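Local atomic coordinates of mandelate racemase/muconate lactonizing enzyme family protein (Roseovarius sp. TM1035, PDB entry 3T9P), a protein that probably acts as an isomerase or lyase of the mandelate racemase/muconate lactonizing enzyme branch of the enolase superfamily, its exact substrate being unassigned. Residues Glu152-Leu157 with Phe166-Gly171; Pro133-Ala138 with Gly199-Val204. One frame throughout, in Å; residues are numbered along the deposited sequence.

Interaction 1: residues Glu152-Leu157 with Phe166-Gly171; sequences ERFCRL and FKWRVG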
ATOM      1  N   GLU A 152       4.435  33.460 -18.217  1.00 24.12           N
ATOM      2  CA  GLU A 152       3.541  34.565 -18.084  1.00 25.64           C
ATOM      3  C   GLU A 152       2.660  34.454 -16.875  1.00 24.97           C
ATOM      4  O   GLU A 152       2.502  35.418 -16.170  1.00 25.65           O
ATOM      5  CB  GLU A 152       2.691  34.846 -19.336  1.00 25.46           C
ATOM      6  CG  GLU A 152       2.096  36.272 -19.331  1.00 34.93           C
ATOM      7  CD  GLU A 152       3.037  37.400 -18.696  1.00 47.69           C
ATOM      8  OE1 GLU A 152       4.114  37.714 -19.246  1.00 45.40           O
ATOM      9  OE2 GLU A 152       2.672  37.971 -17.635  1.00 50.64           O
ATOM     10  N   ARG A 153       2.105  33.279 -16.608  1.00 22.39           N
ATOM     11  CA  ARG A 153       1.237  33.256 -15.442  1.00 20.19           C
ATOM     12  C   ARG A 153       2.088  33.413 -14.179  1.00 19.48           C
ATOM     13  O   ARG A 153       1.618  34.003 -13.229  1.00 21.25           O
ATOM     14  CB  ARG A 153       0.288  32.055 -15.428  1.00 20.22           C
ATOM     15  CG  ARG A 153       0.901  30.710 -15.172  1.00 19.40           C
ATOM     16  CD  ARG A 153      -0.230  29.681 -14.963  1.00 18.27           C
ATOM     17  NE  ARG A 153       0.342  28.325 -14.818  1.00 22.23           N
ATOM     18  CZ  ARG A 153      -0.361  27.264 -14.450  1.00 16.52           C
ATOM     19  NH1 ARG A 153      -1.654  27.378 -14.120  1.00 15.88           N
ATOM     20  NH2 ARG A 153       0.252  26.057 -14.389  1.00 19.30           N
ATOM     21  N   PHE A 154       3.307  32.875 -14.177  1.00 18.77           N
ATOM     22  CA  PHE A 154       4.210  32.985 -13.024  1.00 19.21           C
ATOM     23  C   PHE A 154       4.577  34.467 -12.789  1.00 22.00           C
ATOM     24  O   PHE A 154       4.570  34.946 -11.623  1.00 21.58           O
ATOM     25  CB  PHE A 154       5.453  32.173 -13.265  1.00 18.43           C
ATOM     26  CG  PHE A 154       5.345  30.698 -12.872  1.00 18.69           C
ATOM     27  CD1 PHE A 154       4.145  30.160 -12.353  1.00 15.61           C
ATOM     28  CD2 PHE A 154       6.453  29.875 -12.971  1.00 17.21           C
ATOM     29  CE1 PHE A 154       4.105  28.829 -11.943  1.00 16.87           C
ATOM     30  CE2 PHE A 154       6.391  28.473 -12.624  1.00 17.76           C
ATOM     31  CZ  PHE A 154       5.227  27.954 -12.111  1.00 16.24           C
ATOM     32  N   CYS A 155       4.894  35.200 -13.867  1.00 22.38           N
ATOM     33  CA  CYS A 155       5.181  36.643 -13.725  1.00 23.18           C
ATOM     34  C   CYS A 155       4.111  37.423 -13.012  1.00 22.77           C
ATOM     35  O   CYS A 155       4.429  38.234 -12.134  1.00 22.13           O
ATOM     36  CB  CYS A 155       5.580  37.270 -15.086  1.00 24.46           C
ATOM     37  SG  CYS A 155       7.242  36.778 -15.469  1.00 28.15           S
ATOM     38  N   ARG A 156       2.852  37.155 -13.386  1.00 22.03           N
ATOM     39  CA  ARG A 156       1.666  37.798 -12.835  1.00 24.11           C
ATOM     40  C   ARG A 156       1.541  37.425 -11.322  1.00 24.24           C
ATOM     41  O   ARG A 156       1.254  38.300 -10.501  1.00 23.07           O
ATOM     42  CB  ARG A 156       0.386  37.396 -13.601  1.00 25.16           C
ATOM     43  CG  ARG A 156       0.246  38.083 -14.993  1.00 33.52           C
ATOM     44  CD  ARG A 156      -0.842  37.435 -15.950  1.00 49.94           C
ATOM     45  NE  ARG A 156      -2.177  37.223 -15.336  1.00 57.89           N
ATOM     46  CZ  ARG A 156      -2.812  36.044 -15.175  1.00 60.50           C
ATOM     47  NH1 ARG A 156      -2.271  34.880 -15.580  1.00 57.27           N
ATOM     48  NH2 ARG A 156      -4.026  36.037 -14.597  1.00 60.83           N
ATOM     49  N   LEU A 157       1.780  36.145 -10.976  1.00 21.63           N
ATOM     50  CA  LEU A 157       1.650  35.731  -9.579  1.00 20.46           C
ATOM     51  C   LEU A 157       2.762  36.384  -8.757  1.00 20.79           C
ATOM     52  O   LEU A 157       2.510  36.784  -7.625  1.00 22.67           O
ATOM     53  CB  LEU A 157       1.861  34.198  -9.473  1.00 19.77           C
ATOM     54  CG  LEU A 157       0.615  33.445  -9.914  1.00 19.82           C
ATOM     55  CD1 LEU A 157       0.942  31.982 -10.435  1.00 23.55           C
ATOM     56  CD2 LEU A 157      -0.396  33.522  -8.700  1.00 23.92           C
ATOM     57  N   PHE A 166       8.925  29.400  -6.960  1.00 13.16           N
ATOM     58  CA  PHE A 166       8.030  28.797  -7.997  1.00 13.36           C
ATOM     59  C   PHE A 166       8.498  27.409  -8.372  1.00 13.80           C
ATOM     60  O   PHE A 166       9.664  27.202  -8.545  1.00 11.87           O
ATOM     61  CB  PHE A 166       8.104  29.677  -9.290  1.00 14.68           C
ATOM     62  CG  PHE A 166       7.460  31.016  -9.101  1.00 15.34           C
ATOM     63  CD1 PHE A 166       8.196  32.047  -8.518  1.00 19.36           C
ATOM     64  CD2 PHE A 166       6.105  31.253  -9.499  1.00 18.70           C
ATOM     65  CE1 PHE A 166       7.599  33.319  -8.330  1.00 19.85           C
ATOM     66  CE2 PHE A 166       5.460  32.528  -9.287  1.00 20.31           C
ATOM     67  CZ  PHE A 166       6.224  33.551  -8.656  1.00 20.99           C
ATOM     68  N   LYS A 167       7.560  26.462  -8.569  1.00 13.35           N
ATOM     69  CA  LYS A 167       7.898  25.128  -9.019  1.00 12.56           C
ATOM     70  C   LYS A 167       7.067  24.825 -10.283  1.00 12.57           C
ATOM     71  O   LYS A 167       5.889  25.107 -10.304  1.00 13.35           O
ATOM     72  CB  LYS A 167       7.482  24.092  -7.962  1.00  9.71           C
ATOM     73  CG  LYS A 167       7.961  22.639  -8.434  1.00 15.70           C
ATOM     74  CD  LYS A 167       7.832  21.690  -7.190  1.00 15.68           C
ATOM     75  CE  LYS A 167       6.464  21.026  -7.147  1.00 18.51           C
ATOM     76  NZ  LYS A 167       6.476  20.117  -5.944  1.00 20.12           N
ATOM     77  N   TRP A 168       7.744  24.280 -11.276  1.00 14.55           N
ATOM     78  CA  TRP A 168       7.125  23.762 -12.495  1.00 17.43           C
ATOM     79  C   TRP A 168       7.656  22.365 -12.856  1.00 17.13           C
ATOM     80  O   TRP A 168       8.385  21.717 -12.061  1.00 16.45           O
ATOM     81  CB  TRP A 168       7.357  24.823 -13.637  1.00 16.04           C
ATOM     82  CG  TRP A 168       8.716  25.150 -14.096  1.00 16.38           C
ATOM     83  CD1 TRP A 168       9.299  24.725 -15.278  1.00 17.33           C
ATOM     84  CD2 TRP A 168       9.724  25.966 -13.423  1.00 16.53           C
ATOM     85  NE1 TRP A 168      10.540  25.317 -15.422  1.00 19.96           N
ATOM     86  CE2 TRP A 168      10.809  26.078 -14.299  1.00 18.67           C
ATOM     87  CE3 TRP A 168       9.734  26.737 -12.229  1.00 18.25           C
ATOM     88  CZ2 TRP A 168      11.971  26.792 -13.961  1.00 16.84           C
ATOM     89  CZ3 TRP A 168      10.845  27.483 -11.907  1.00 18.79           C
ATOM     90  CH2 TRP A 168      11.953  27.568 -12.834  1.00 15.12           C
ATOM     91  N   ARG A 169       7.210  21.862 -14.023  1.00 15.45           N
ATOM     92  CA  ARG A 169       7.421  20.450 -14.364  1.00 15.92           C
ATOM     93  C   ARG A 169       8.386  20.258 -15.472  1.00 15.87           C
ATOM     94  O   ARG A 169       8.397  21.045 -16.441  1.00 17.64           O
ATOM     95  CB  ARG A 169       6.131  19.740 -14.795  1.00 13.62           C
ATOM     96  CG  ARG A 169       4.957  19.899 -13.789  1.00 17.59           C
ATOM     97  CD  ARG A 169       5.158  19.134 -12.505  1.00 17.88           C
ATOM     98  NE  ARG A 169       4.475  19.778 -11.389  1.00 19.10           N
ATOM     99  CZ  ARG A 169       4.386  19.290 -10.164  1.00 19.94           C
ATOM    100  NH1 ARG A 169       3.823  20.040  -9.205  1.00 14.60           N
ATOM    101  NH2 ARG A 169       4.865  18.058  -9.882  1.00 17.68           N
ATOM    102  N   VAL A 170       9.177  19.202 -15.332  1.00 15.43           N
ATOM    103  CA  VAL A 170      10.020  18.716 -16.410  1.00 16.56           C
ATOM    104  C   VAL A 170       9.690  17.229 -16.683  1.00 16.38           C
ATOM    105  O   VAL A 170       8.997  16.590 -15.884  1.00 16.08           O
ATOM    106  CB  VAL A 170      11.550  18.907 -16.116  1.00 15.11           C
ATOM    107  CG1 VAL A 170      11.860  20.366 -15.932  1.00 16.60           C
ATOM    108  CG2 VAL A 170      11.938  18.124 -14.781  1.00 11.52           C
ATOM    109  N   GLY A 171      10.172  16.761 -17.829  1.00 16.86           N
ATOM    110  CA  GLY A 171      10.024  15.385 -18.258  1.00 19.08           C
ATOM    111  C   GLY A 171       8.505  15.178 -18.420  1.00 20.10           C
ATOM    112  O   GLY A 171       7.753  16.130 -18.604  1.00 18.99           O
TER

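Interaction 2: residues Pro133-Ala138 with Gly199-Val204; sequences PVRAYA and GIEKLV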
ATOM      1  N   PRO A 133       2.429  33.420   9.840  1.00 21.69           N
ATOM      2  CA  PRO A 133       2.563  33.257   8.395  1.00 19.77           C
ATOM      3  C   PRO A 133       3.470  32.095   7.992  1.00 20.29           C
ATOM      4  O   PRO A 133       4.378  31.635   8.764  1.00 18.58           O
ATOM      5  CB  PRO A 133       3.259  34.600   7.971  1.00 23.12           C
ATOM      6  CG  PRO A 133       4.157  34.945   9.219  1.00 22.98           C
ATOM      7  CD  PRO A 133       3.110  34.660  10.349  1.00 21.97           C
ATOM      8  N   VAL A 134       3.184  31.551   6.793  1.00 18.46           N
ATOM      9  CA  VAL A 134       3.988  30.543   6.196  1.00 18.28           C
ATOM     10  C   VAL A 134       4.380  31.039   4.762  1.00 18.74           C
ATOM     11  O   VAL A 134       3.485  31.229   3.904  1.00 18.17           O
ATOM     12  CB  VAL A 134       3.161  29.260   6.141  1.00 20.80           C
ATOM     13  CG1 VAL A 134       3.969  28.148   5.557  1.00 18.97           C
ATOM     14  CG2 VAL A 134       2.806  28.824   7.562  1.00 23.87           C
ATOM     15  N   ARG A 135       5.675  31.195   4.475  1.00 17.76           N
ATOM     16  CA  ARG A 135       6.116  31.501   3.111  1.00 18.70           C
ATOM     17  C   ARG A 135       5.717  30.349   2.165  1.00 17.50           C
ATOM     18  O   ARG A 135       5.911  29.170   2.483  1.00 15.97           O
ATOM     19  CB  ARG A 135       7.636  31.533   2.988  1.00 19.80           C
ATOM     20  CG  ARG A 135       8.098  32.124   1.611  1.00 15.59           C
ATOM     21  CD  ARG A 135       9.507  31.751   1.404  1.00 25.00           C
ATOM     22  NE  ARG A 135       9.983  32.281   0.133  1.00 24.34           N
ATOM     23  CZ  ARG A 135      11.199  32.082  -0.299  1.00 23.19           C
ATOM     24  NH1 ARG A 135      12.038  31.355   0.448  1.00 27.79           N
ATOM     25  NH2 ARG A 135      11.564  32.606  -1.453  1.00 19.98           N
ATOM     26  N   ALA A 136       5.209  30.696   1.006  1.00 17.37           N
ATOM     27  CA  ALA A 136       4.728  29.645   0.060  1.00 17.37           C
ATOM     28  C   ALA A 136       5.552  29.687  -1.213  1.00 16.67           C
ATOM     29  O   ALA A 136       6.033  30.797  -1.633  1.00 18.02           O
ATOM     30  CB  ALA A 136       3.214  29.948  -0.327  1.00 15.72           C
ATOM     31  N   TYR A 137       5.553  28.569  -1.934  1.00 14.51           N
ATOM     32  CA  TYR A 137       6.002  28.608  -3.296  1.00 13.68           C
ATOM     33  C   TYR A 137       4.785  28.340  -4.171  1.00 13.68           C
ATOM     34  O   TYR A 137       3.954  27.543  -3.829  1.00 12.75           O
ATOM     35  CB  TYR A 137       7.142  27.593  -3.553  1.00 14.22           C
ATOM     36  CG  TYR A 137       6.859  26.113  -3.501  1.00 10.65           C
ATOM     37  CD1 TYR A 137       7.247  25.357  -2.386  1.00 10.94           C
ATOM     38  CD2 TYR A 137       6.443  25.424  -4.660  1.00 14.10           C
ATOM     39  CE1 TYR A 137       7.142  23.894  -2.410  1.00 13.80           C
ATOM     40  CE2 TYR A 137       6.339  24.013  -4.704  1.00 14.86           C
ATOM     41  CZ  TYR A 137       6.656  23.272  -3.566  1.00 14.02           C
ATOM     42  OH  TYR A 137       6.579  21.919  -3.666  1.00 15.24           O
ATOM     43  N   ALA A 138       4.766  28.986  -5.328  1.00 13.04           N
ATOM     44  CA  ALA A 138       3.678  28.831  -6.304  1.00 13.92           C
ATOM     45  C   ALA A 138       3.974  27.568  -7.093  1.00 12.81           C
ATOM     46  O   ALA A 138       5.041  27.386  -7.678  1.00 16.93           O
ATOM     47  CB  ALA A 138       3.679  30.160  -7.264  1.00 12.68           C
ATOM     48  N   GLY A 199      16.627  36.907  -7.600  1.00 25.01           N
ATOM     49  CA  GLY A 199      15.951  37.066  -6.323  1.00 25.21           C
ATOM     50  C   GLY A 199      14.793  36.091  -6.208  1.00 23.35           C
ATOM     51  O   GLY A 199      13.990  36.263  -5.291  1.00 23.55           O
ATOM     52  N   ILE A 200      14.692  35.088  -7.107  1.00 21.47           N
ATOM     53  CA  ILE A 200      13.496  34.165  -7.029  1.00 20.51           C
ATOM     54  C   ILE A 200      14.026  32.751  -6.859  1.00 21.34           C
ATOM     55  O   ILE A 200      14.874  32.401  -7.620  1.00 21.13           O
ATOM     56  CB  ILE A 200      12.672  34.264  -8.320  1.00 21.26           C
ATOM     57  CG1 ILE A 200      12.167  35.713  -8.462  1.00 21.14           C
ATOM     58  CG2 ILE A 200      11.415  33.336  -8.316  1.00 17.37           C
ATOM     59  CD1 ILE A 200      10.990  36.282  -7.539  1.00 22.84           C
ATOM     60  N   GLU A 201      13.547  31.951  -5.873  1.00 17.10           N
ATOM     61  CA  GLU A 201      13.974  30.556  -5.740  1.00 17.74           C
ATOM     62  C   GLU A 201      13.127  29.759  -6.771  1.00 16.62           C
ATOM     63  O   GLU A 201      11.945  30.106  -6.997  1.00 16.80           O
ATOM     64  CB  GLU A 201      13.731  30.061  -4.297  1.00 16.94           C
ATOM     65  CG  GLU A 201      14.970  30.539  -3.448  1.00 29.49           C
ATOM     66  CD  GLU A 201      14.765  30.542  -1.967  1.00 39.85           C
ATOM     67  OE1 GLU A 201      13.642  30.803  -1.518  1.00 46.88           O
ATOM     68  OE2 GLU A 201      15.740  30.310  -1.232  1.00 47.18           O
ATOM     69  N   LYS A 202      13.741  28.713  -7.317  1.00 15.71           N
ATOM     70  CA  LYS A 202      13.123  27.915  -8.402  1.00 17.97           C
ATOM     71  C   LYS A 202      13.211  26.453  -8.086  1.00 17.10           C
ATOM     72  O   LYS A 202      14.232  25.984  -7.598  1.00 13.95           O
ATOM     73  CB  LYS A 202      13.852  28.273  -9.708  1.00 18.38           C
ATOM     74  CG  LYS A 202      13.546  29.822 -10.035  1.00 18.93           C
ATOM     75  CD  LYS A 202      14.524  30.194 -11.167  1.00 26.92           C
ATOM     76  CE  LYS A 202      15.099  31.569 -11.057  1.00 37.96           C
ATOM     77  NZ  LYS A 202      16.587  31.280 -10.844  1.00 38.32           N
ATOM     78  N   LEU A 203      12.129  25.732  -8.407  1.00 15.21           N
ATOM     79  CA  LEU A 203      12.037  24.336  -8.064  1.00 14.27           C
ATOM     80  C   LEU A 203      11.487  23.701  -9.329  1.00 12.73           C
ATOM     81  O   LEU A 203      10.694  24.314 -10.070  1.00 13.99           O
ATOM     82  CB  LEU A 203      10.975  24.137  -6.950  1.00 12.11           C
ATOM     83  CG  LEU A 203      11.205  24.753  -5.576  1.00 17.08           C
ATOM     84  CD1 LEU A 203      10.851  26.256  -5.517  1.00 16.50           C
ATOM     85  CD2 LEU A 203      10.396  24.030  -4.466  1.00 14.36           C
ATOM     86  N   VAL A 204      11.853  22.478  -9.597  1.00 13.41           N
ATOM     87  CA  VAL A 204      11.159  21.657 -10.606  1.00 15.75           C
ATOM     88  C   VAL A 204      10.918  20.227 -10.129  1.00 16.68           C
ATOM     89  O   VAL A 204      11.564  19.804  -9.225  1.00 16.35           O
ATOM     90  CB  VAL A 204      11.773  21.663 -11.998  1.00 16.25           C
ATOM     91  CG1 VAL A 204      11.933  23.040 -12.530  1.00 13.27           C
ATOM     92  CG2 VAL A 204      12.978  20.893 -12.010  1.00 17.56           C
TER

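Interaction 1: residues Glu152-Leu157 with Phe166-Gly171
F166 opens the strand segment by laying its side chain over one face of the F154 ring, its CD2 3.5 Å from CG of F154. The two ring planes are inclined at 48°, and the side chains run past each other in opposite directions. CB of F166 adds a CH-pi contact to the same ring, 4.3 Å from its centroid, while CE2 of F166 lies 3.5 Å from the backbone O of F154. One turn further along the helix, L157 brings CB against the edge of the F166 ring, in its plane. CB of K167 points away from the helix, and NZ is bound by the OH of Y137 and by E231; the residue contributes its backbone: its O lies 3.4 Å from CZ of F154, near the plane of that ring. With CG of W168 between its backbone N and carbonyl carbon (chi1 63°), the indole is placed so that CE3 meets CE2 of F154 at 3.8 Å, and CB also touches the F154 ring. Aromatic and apolar packing carries most of the interface, with two backbone carbonyl oxygens touching ring atoms. Helix 147-161 runs nearly antiparallel to strand 165-169, as expected of a beta-alpha-beta unit begun by strand 132-139, and V192 and L196 of helix 184-196 also pack on F154.

Interaction 2: residues Pro133-Ala138 with Gly199-Val204
OE1 of E201 is gripped by both terminal nitrogens of R135, a fork closing on a single carboxylate oxygen. The bond from NH1 of R135 to OE1 of E201 is the shorter, at 2.6 Å, and meets the oxygen nearly in line with its C-O bond; the one from NH2 of R135 to OE1, 2.8 Å, is weak. Both are bent, with an angle at the hydrogen of 131° for NH1, because a single oxygen sits between two roughly parallel N-H groups and can lie straight ahead of neither. The guanidinium and carboxylate planes are nearly coplanar. R135 gets there fully stretched, its CG anti to the backbone N (chi1 -169°) and the chain extended as far as NE, and NH2 has a second partner in OG1 of T164. With R135 replaced by an alanine, the carboxylate of E201 would probably lose its cationic mate and OG1 of T164 its bond to NH2. Deeper in, L203 sets CD2 over the centre of the Y137 ring, 3.8 Å from the centroid and only 8° off the normal, a CH-pi contact. The phenolic OH of Y137 is hydrogen-bonded to NZ of K167, and Y331 meets the ring edge-to-face. Two strands that are not sheet neighbours are thus connected by a directional charge pair at the partly exposed margin and a largely dispersive methyl-on-ring contact at the buried end.

The two contacts illustrate how a parallel barrel is packed on both sides of its sheet. Their centres lie about 11 Å apart, and along the chain interaction 1 is nested within the loop closed by interaction 2. Strand 165-169 stands between strands 132-139 and 201-205, joined to them by probable backbone hydrogen bonds from K167 N to A138 O (2.8 Å) and from L203 N to F166 O (2.9 Å). Interaction 1 fastens helix 147-161 to the outside of this middle strand, whereas interaction 2 spans it from one flanking strand to the other. Helix packing and strand-to-strand contacts thereby meet in the early part of the enolase-type C-terminal barrel domain.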